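Local coordinates for putative diflavin flavoprotein A 3 (Synechocystis sp., PDB 6H0C), which probably transfers electrons from NADH to oxygen, reducing it to water, and is represented here by its flavodiiron core of metallo-beta-lactamase-like and flavodoxin-like domains, at residues S19-L25 and P55-F59; Y31-T37 and A176-G180. All coordinates share one frame; numbering follows the deposited sequence.

In the fold
Both contacts lie in the metallo-beta-lactamase-like part of the flavodiiron core, with centres about 11 Å apart. Both are largely buried, each with one exposed residue at its margin: Leu25 in contact 1, Arg35 in contact 2. Contact 1 sets the end of strand 14-21 against the loop before helix 60-70. Its chemistry is apolar packing round a phenylalanine, with one bridging water. Contact 2 sets the loop before strand 37-45 against the loop before helix 189-202. It is more polar, with direct hydrogen bonds and a histidine under a tyrosine. The two meet where strands 14-21 and 37-45 pair, at Thr21 and Thr37, and where Arg20 reaches Gly180.

Contact 1. Residues S19-L25 and P55-F59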
ATOM      1  N   SER A  19       3.307  -7.168 -16.054  1.00 23.09           N
ATOM      2  CA  SER A  19       4.685  -6.691 -16.144  1.00 27.35           C
ATOM      3  C   SER A  19       5.519  -7.454 -15.124  1.00 32.19           C
ATOM      4  O   SER A  19       5.302  -7.328 -13.914  1.00 31.08           O
ATOM      5  CB  SER A  19       4.769  -5.188 -15.900  1.00 24.70           C
ATOM      6  OG  SER A  19       4.025  -4.485 -16.882  1.00 25.22           O
ATOM      7  N   ARG A  20       6.463  -8.254 -15.608  1.00 28.45           N
ATOM      8  CA  ARG A  20       7.162  -9.177 -14.729  1.00 24.90           C
ATOM      9  C   ARG A  20       8.616  -8.785 -14.530  1.00 32.47           C
ATOM     10  O   ARG A  20       9.292  -8.379 -15.475  1.00 31.14           O
ATOM     11  CB  ARG A  20       7.070 -10.605 -15.285  1.00 27.50           C
ATOM     12  CG  ARG A  20       5.646 -11.067 -15.595  1.00 25.73           C
ATOM     13  CD  ARG A  20       5.596 -12.554 -15.934  1.00 26.33           C
ATOM     14  NE  ARG A  20       6.435 -12.873 -17.084  1.00 30.72           N
ATOM     15  CZ  ARG A  20       6.898 -14.088 -17.357  1.00 34.60           C
ATOM     16  NH1 ARG A  20       6.602 -15.106 -16.555  1.00 32.41           N
ATOM     17  NH2 ARG A  20       7.660 -14.286 -18.430  1.00 32.66           N
ATOM     18  N   THR A  21       9.085  -8.898 -13.286  1.00 32.27           N
ATOM     19  CA  THR A  21      10.508  -8.770 -12.983  1.00 34.45           C
ATOM     20  C   THR A  21      10.942  -9.944 -12.104  1.00 35.16           C
ATOM     21  O   THR A  21      10.280 -10.272 -11.117  1.00 30.12           O
ATOM     22  CB  THR A  21      10.847  -7.416 -12.290  1.00 33.31           C
ATOM     23  OG1 THR A  21      12.260  -7.326 -12.085  1.00 40.83           O
ATOM     24  CG2 THR A  21      10.142  -7.269 -10.943  1.00 26.92           C
ATOM     25  N   TRP A  22      12.033 -10.603 -12.479  1.00 34.75           N
ATOM     26  CA  TRP A  22      12.517 -11.737 -11.699  1.00 37.72           C
ATOM     27  C   TRP A  22      13.428 -11.246 -10.576  1.00 41.41           C
ATOM     28  O   TRP A  22      13.604 -11.920  -9.565  1.00 46.07           O
ATOM     29  CB  TRP A  22      13.238 -12.751 -12.596  1.00 40.39           C
ATOM     30  CG  TRP A  22      12.286 -13.691 -13.301  1.00 50.04           C
ATOM     31  CD1 TRP A  22      11.803 -14.891 -12.832  1.00 50.90           C
ATOM     32  CD2 TRP A  22      11.688 -13.496 -14.586  1.00 49.89           C
ATOM     33  NE1 TRP A  22      10.947 -15.452 -13.756  1.00 47.48           N
ATOM     34  CE2 TRP A  22      10.860 -14.615 -14.839  1.00 49.27           C
ATOM     35  CE3 TRP A  22      11.766 -12.480 -15.544  1.00 57.71           C
ATOM     36  CZ2 TRP A  22      10.124 -14.745 -16.011  1.00 61.71           C
ATOM     37  CZ3 TRP A  22      11.035 -12.611 -16.714  1.00 65.25           C
ATOM     38  CH2 TRP A  22      10.226 -13.736 -16.939  1.00 70.43           C
ATOM     39  N   ASP A  23      13.985 -10.054 -10.751  1.00 37.90           N
ATOM     40  CA  ASP A  23      14.859  -9.460  -9.746  1.00 42.61           C
ATOM     41  C   ASP A  23      14.119  -8.483  -8.842  1.00 44.95           C
ATOM     42  O   ASP A  23      13.099  -7.901  -9.231  1.00 41.96           O
ATOM     43  CB  ASP A  23      16.020  -8.740 -10.421  1.00 47.01           C
ATOM     44  CG  ASP A  23      16.737  -9.618 -11.418  1.00 60.14           C
ATOM     45  OD1 ASP A  23      16.935  -9.164 -12.564  1.00 64.53           O
ATOM     46  OD2 ASP A  23      17.096 -10.762 -11.058  1.00 62.51           O
ATOM     47  N   ARG A  24      14.636  -8.303  -7.632  1.00 44.02           N
ATOM     48  CA  ARG A  24      14.147  -7.238  -6.772  1.00 42.09           C
ATOM     49  C   ARG A  24      14.600  -5.910  -7.372  1.00 47.19           C
ATOM     50  O   ARG A  24      15.759  -5.769  -7.780  1.00 47.27           O
ATOM     51  CB  ARG A  24      14.660  -7.400  -5.345  1.00 36.74           C
ATOM     52  CG  ARG A  24      14.201  -6.306  -4.404  1.00 40.53           C
ATOM     53  CD  ARG A  24      14.738  -6.545  -3.011  1.00 42.37           C
ATOM     54  NE  ARG A  24      16.184  -6.749  -3.048  1.00 48.14           N
ATOM     55  CZ  ARG A  24      16.954  -6.876  -1.973  1.00 46.64           C
ATOM     56  NH1 ARG A  24      16.423  -6.827  -0.755  1.00 45.98           N
ATOM     57  NH2 ARG A  24      18.260  -7.051  -2.119  1.00 45.71           N
ATOM     58  N   LEU A  25      13.684  -4.948  -7.451  1.00 44.40           N
ATOM     59  CA  LEU A  25      14.007  -3.665  -8.062  1.00 47.29           C
ATOM     60  C   LEU A  25      14.095  -2.525  -7.031  1.00 51.87           C
ATOM     61  O   LEU A  25      14.782  -1.528  -7.267  1.00 53.67           O
ATOM     62  CB  LEU A  25      12.982  -3.325  -9.157  1.00 47.92           C
ATOM     63  CG  LEU A  25      12.924  -4.275 -10.366  1.00 44.90           C
ATOM     64  CD1 LEU A  25      12.084  -3.695 -11.504  1.00 46.35           C
ATOM     65  CD2 LEU A  25      14.311  -4.649 -10.863  1.00 34.84           C
ATOM     66  N   PRO A  55       1.380  -0.075 -14.904  1.00 25.57           N
ATOM     67  CA  PRO A  55       2.483  -0.325 -13.959  1.00 29.18           C
ATOM     68  C   PRO A  55       3.344   0.924 -13.703  1.00 31.55           C
ATOM     69  O   PRO A  55       3.196   1.925 -14.404  1.00 33.62           O
ATOM     70  CB  PRO A  55       3.296  -1.417 -14.660  1.00 27.63           C
ATOM     71  CG  PRO A  55       3.079  -1.131 -16.135  1.00 29.70           C
ATOM     72  CD  PRO A  55       1.659  -0.595 -16.254  1.00 24.91           C
ATOM     73  N   GLY A  56       4.232   0.860 -12.718  1.00 27.17           N
ATOM     74  CA  GLY A  56       5.085   1.988 -12.381  1.00 27.82           C
ATOM     75  C   GLY A  56       6.310   2.207 -13.263  1.00 28.30           C
ATOM     76  O   GLY A  56       6.453   1.582 -14.316  1.00 27.15           O
ATOM     77  N   GLU A  57       7.202   3.086 -12.801  1.00 31.58           N
ATOM     78  CA  GLU A  57       8.330   3.597 -13.592  1.00 38.33           C
ATOM     79  C   GLU A  57       9.248   2.532 -14.176  1.00 39.25           C
ATOM     80  O   GLU A  57       9.757   2.704 -15.283  1.00 39.69           O
ATOM     81  CB  GLU A  57       9.195   4.548 -12.754  1.00 53.47           C
ATOM     82  CG  GLU A  57       8.439   5.617 -11.988  1.00 74.43           C
ATOM     83  CD  GLU A  57       9.362   6.699 -11.432  1.00 85.52           C
ATOM     84  OE1 GLU A  57      10.196   7.216 -12.210  1.00 92.30           O
ATOM     85  OE2 GLU A  57       9.250   7.026 -10.224  1.00 81.98           O
ATOM     86  N   SER A  58       9.489   1.455 -13.431  1.00 35.84           N
ATOM     87  CA  SER A  58      10.375   0.388 -13.908  1.00 34.67           C
ATOM     88  C   SER A  58       9.829  -0.269 -15.162  1.00 31.73           C
ATOM     89  O   SER A  58      10.569  -0.923 -15.888  1.00 34.80           O
ATOM     90  CB  SER A  58      10.570  -0.693 -12.841  1.00 34.35           C
ATOM     91  OG  SER A  58      10.968  -0.136 -11.611  1.00 38.43           O
ATOM     92  N   PHE A  59       8.528  -0.106 -15.402  1.00 25.81           N
ATOM     93  CA  PHE A  59       7.833  -0.890 -16.415  1.00 27.69           C
ATOM     94  C   PHE A  59       7.217  -0.043 -17.513  1.00 31.46           C
ATOM     95  O   PHE A  59       6.716  -0.580 -18.509  1.00 31.24           O
ATOM     96  CB  PHE A  59       6.729  -1.732 -15.775  1.00 25.82           C
ATOM     97  CG  PHE A  59       7.233  -2.765 -14.812  1.00 29.15           C
ATOM     98  CD1 PHE A  59       7.997  -3.830 -15.256  1.00 31.99           C
ATOM     99  CD2 PHE A  59       6.923  -2.682 -13.464  1.00 33.33           C
ATOM    100  CE1 PHE A  59       8.448  -4.786 -14.376  1.00 34.70           C
ATOM    101  CE2 PHE A  59       7.366  -3.632 -12.578  1.00 32.04           C
ATOM    102  CZ  PHE A  59       8.132  -4.686 -13.032  1.00 33.66           C
TER
HETATM  103  O   HOH W   1       6.340  -3.524 -18.761  1.00 29.52           O
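Ser19 CB sits over one face of the Phe59 ring, a CH-pi contact 3.8 Å from the centroid and 23° off the ring normal. Ser19 OG lies against Pro55 CG at 3.6 Å. This joins the end of strand 14-21, in the seven-stranded mixed sheet of the metallo-beta-lactamase-like fold, to the loop that leads into helix 60-70. The ring lies with its far edge toward Thr21. Thr21 CG2 meets Phe59 CZ in the ring plane at 3.9 Å, and the two side chains cross at about a right angle. Arg20 O is also near the plane, beside Phe59 CE1. On the exposed side Leu25 CD1 packs on Ser58 CB at 3.6 Å and reaches Phe59 CZ obliquely.

Bonds behind these groups shape the loop. Phe59 N bonds to Gly56 O, which curls the loop. Pro55 O takes a bond from Thr91 OG1, and Glu57 N bonds to Asn87 OD1. In the strand segment, a chi1 of -177° sets Thr21 OG1 trans to the amide nitrogen, beside the carbonyl carbon, where it bonds to Asp23 O at 3.0 Å. Ser19 OG also holds a water, 3.1 Å from OG, that donates to Phe59 O at 3.0 Å.

Contact 2. Residues Y31-T37 and A176-G180; sequences YGLQRGT and AHVCG
Two loops of the metallo-beta-lactamase-like domain meet here, and His177 is the residue most covered by the other segment. Tyr31 turns an edge to the face of its imidazole. The ring centroids are 4.4 Å apart and the planes are at 51°. Tyr31 CE1 is over the centre of the imidazole, 3.4 Å from His177 ND1. That same nitrogen is held in the ring plane by Thr37 OG1 at 2.8 Å, and either atom could be the donor. Thr37 and His177 lie side by side and point the same way. With Thr37 OG1 anti to the backbone N (chi1 -178°), the hydroxyl reaches the imidazole edge. His177 NE2 bonds to Glu30 OE1, so both ring nitrogens have partners and the rotation of the ring is fixed. The rings of His229 and Tyr198 also meet it.

In the fold, residues 31-37 open with a type I beta turn, Tyr31 to Gln34, and lead into strand 37-45. Residues 176-180 follow strand 167-171, and His177 is the centre of an inverse gamma turn. The backbones are joined further along by Cys179 N, which donates to Arg35 O at 2.9 Å with an N-H...O angle of 174°. A water donates to Arg35 O and to Cys179 O, so two donors grip the arginine carbonyl. In the conformer given, one of two, the Arg35 side chain runs alongside Val178 and bends at chi3. Its guanidinium there lies with one face on Val178 CG2, 3.6 Å from Arg35 CZ, and Arg35 NH1 makes a salt bridge to Asp194 OD1 of helix 189-202.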
ATOM      1  N   TYR A  31       9.804  -6.975  -0.596  1.00 25.76           N
ATOM      2  CA  TYR A  31      10.509  -7.764  -1.614  1.00 31.36           C
ATOM      3  C   TYR A  31      11.597  -8.641  -0.988  1.00 31.29           C
ATOM      4  O   TYR A  31      12.454  -9.178  -1.690  1.00 28.95           O
ATOM      5  CB  TYR A  31      11.115  -6.848  -2.699  1.00 29.50           C
ATOM      6  CG  TYR A  31      10.074  -5.977  -3.358  1.00 25.49           C
ATOM      7  CD1 TYR A  31       9.095  -6.533  -4.171  1.00 28.19           C
ATOM      8  CD2 TYR A  31      10.047  -4.604  -3.141  1.00 27.22           C
ATOM      9  CE1 TYR A  31       8.112  -5.743  -4.762  1.00 28.39           C
ATOM     10  CE2 TYR A  31       9.068  -3.805  -3.725  1.00 30.91           C
ATOM     11  CZ  TYR A  31       8.103  -4.383  -4.534  1.00 31.08           C
ATOM     12  OH  TYR A  31       7.128  -3.606  -5.115  1.00 31.26           O
ATOM     13  N   GLY A  32      11.532  -8.802   0.332  1.00 30.17           N
ATOM     14  CA  GLY A  32      12.569  -9.485   1.089  1.00 30.88           C
ATOM     15  C   GLY A  32      12.880 -10.921   0.704  1.00 33.86           C
ATOM     16  O   GLY A  32      14.014 -11.365   0.865  1.00 35.91           O
ATOM     17  N   LEU A  33      11.889 -11.654   0.205  1.00 32.11           N
ATOM     18  CA  LEU A  33      12.108 -13.045  -0.192  1.00 32.28           C
ATOM     19  C   LEU A  33      12.785 -13.129  -1.559  1.00 34.52           C
ATOM     20  O   LEU A  33      13.139 -14.214  -2.019  1.00 36.95           O
ATOM     21  CB  LEU A  33      10.784 -13.822  -0.200  1.00 30.65           C
ATOM     22  CG  LEU A  33      10.015 -13.776   1.126  1.00 34.06           C
ATOM     23  CD1 LEU A  33       8.780 -14.656   1.089  1.00 29.98           C
ATOM     24  CD2 LEU A  33      10.931 -14.169   2.277  1.00 37.55           C
ATOM     25  N   GLN A  34      12.954 -11.974  -2.195  1.00 33.24           N
ATOM     26  CA  GLN A  34      13.621 -11.862  -3.495  1.00 32.72           C
ATOM     27  C   GLN A  34      13.191 -12.929  -4.497  1.00 34.27           C
ATOM     28  O   GLN A  34      14.025 -13.612  -5.086  1.00 36.01           O
ATOM     29  CB  GLN A  34      15.132 -11.903  -3.309  1.00 36.43           C
ATOM     30  CG  GLN A  34      15.630 -10.801  -2.395  1.00 41.68           C
ATOM     31  CD  GLN A  34      17.115 -10.579  -2.528  1.00 50.17           C
ATOM     32  OE1 GLN A  34      17.668 -10.669  -3.623  1.00 55.17           O
ATOM     33  NE2 GLN A  34      17.773 -10.291  -1.414  1.00 51.34           N
ATOM     34  N   ARG A  35      11.878 -13.059  -4.672  0.67 32.84           N
ATOM     35  CA  ARG A  35      11.295 -14.014  -5.608  0.67 33.60           C
ATOM     36  C   ARG A  35      10.732 -13.295  -6.836  0.67 34.14           C
ATOM     37  O   ARG A  35       9.948 -13.865  -7.595  0.67 33.20           O
ATOM     38  CB  ARG A  35      10.190 -14.835  -4.931  0.67 33.23           C
ATOM     39  CG  ARG A  35      10.646 -15.685  -3.741  0.67 34.26           C
ATOM     40  CD  ARG A  35       9.658 -16.822  -3.470  0.67 38.37           C
ATOM     41  NE  ARG A  35       9.466 -17.653  -4.657  0.67 48.10           N
ATOM     42  CZ  ARG A  35       8.460 -18.504  -4.833  0.67 47.04           C
ATOM     43  NH1 ARG A  35       7.538 -18.646  -3.897  0.67 47.22           N
ATOM     44  NH2 ARG A  35       8.374 -19.210  -5.954  0.67 47.91           N
ATOM     45  N   GLY A  36      11.145 -12.046  -7.028  1.00 31.40           N
ATOM     46  CA  GLY A  36      10.600 -11.207  -8.080  1.00 28.97           C
ATOM     47  C   GLY A  36       9.180 -10.756  -7.762  1.00 29.09           C
ATOM     48  O   GLY A  36       8.674 -10.943  -6.654  1.00 27.42           O
ATOM     49  N   THR A  37       8.523 -10.152  -8.738  1.00 29.15           N
ATOM     50  CA  THR A  37       7.112  -9.845  -8.587  1.00 23.83           C
ATOM     51  C   THR A  37       6.526  -9.549  -9.952  1.00 24.78           C
ATOM     52  O   THR A  37       7.219  -9.642 -10.975  1.00 23.49           O
ATOM     53  CB  THR A  37       6.882  -8.657  -7.619  1.00 28.47           C
ATOM     54  OG1 THR A  37       5.480  -8.426  -7.475  1.00 30.79           O
ATOM     55  CG2 THR A  37       7.543  -7.383  -8.120  1.00 27.52           C
ATOM     56  N   ALA A 176       0.724 -11.250  -3.989  1.00 23.62           N
ATOM     57  CA  ALA A 176       1.961 -11.857  -3.542  1.00 20.91           C
ATOM     58  C   ALA A 176       3.085 -11.419  -4.460  1.00 26.54           C
ATOM     59  O   ALA A 176       2.910 -11.370  -5.675  1.00 24.98           O
ATOM     60  CB  ALA A 176       1.844 -13.362  -3.522  1.00 23.49           C
ATOM     61  N   HIS A 177       4.226 -11.077  -3.872  1.00 24.71           N
ATOM     62  CA  HIS A 177       5.372 -10.642  -4.653  1.00 23.74           C
ATOM     63  C   HIS A 177       6.156 -11.855  -5.097  1.00 25.03           C
ATOM     64  O   HIS A 177       7.105 -12.278  -4.437  1.00 29.90           O
ATOM     65  CB  HIS A 177       6.246  -9.676  -3.849  1.00 24.02           C
ATOM     66  CG  HIS A 177       5.663  -8.304  -3.737  1.00 24.10           C
ATOM     67  ND1 HIS A 177       5.290  -7.564  -4.839  1.00 26.04           N
ATOM     68  CD2 HIS A 177       5.375  -7.539  -2.655  1.00 24.95           C
ATOM     69  CE1 HIS A 177       4.810  -6.398  -4.445  1.00 24.82           C
ATOM     70  NE2 HIS A 177       4.846  -6.360  -3.124  1.00 27.24           N
ATOM     71  N   VAL A 178       5.727 -12.430  -6.211  1.00 23.13           N
ATOM     72  CA  VAL A 178       6.400 -13.593  -6.773  1.00 27.66           C
ATOM     73  C   VAL A 178       6.229 -13.633  -8.292  1.00 30.53           C
ATOM     74  O   VAL A 178       5.116 -13.504  -8.819  1.00 29.06           O
ATOM     75  CB  VAL A 178       5.884 -14.912  -6.150  1.00 29.94           C
ATOM     76  CG1 VAL A 178       4.397 -15.070  -6.394  1.00 31.62           C
ATOM     77  CG2 VAL A 178       6.647 -16.094  -6.711  1.00 29.45           C
ATOM     78  N   CYS A 179       7.350 -13.797  -8.985  1.00 29.16           N
ATOM     79  CA  CYS A 179       7.358 -13.854 -10.432  1.00 29.44           C
ATOM     80  C   CYS A 179       7.436 -15.306 -10.880  1.00 34.42           C
ATOM     81  O   CYS A 179       8.342 -16.042 -10.498  1.00 39.53           O
ATOM     82  CB  CYS A 179       8.532 -13.054 -10.991  1.00 32.72           C
ATOM     83  SG  CYS A 179       8.536 -12.945 -12.784  1.00 34.25           S
ATOM     84  N   GLY A 180       6.463 -15.721 -11.674  1.00 31.94           N
ATOM     85  CA  GLY A 180       6.441 -17.070 -12.193  1.00 31.98           C
ATOM     86  C   GLY A 180       5.770 -17.056 -13.547  1.00 36.57           C
ATOM     87  O   GLY A 180       5.273 -16.016 -13.981  1.00 34.61           O
TER
HETATM   88  O   HOH W   2      10.809 -16.343  -8.822  1.00 54.37           O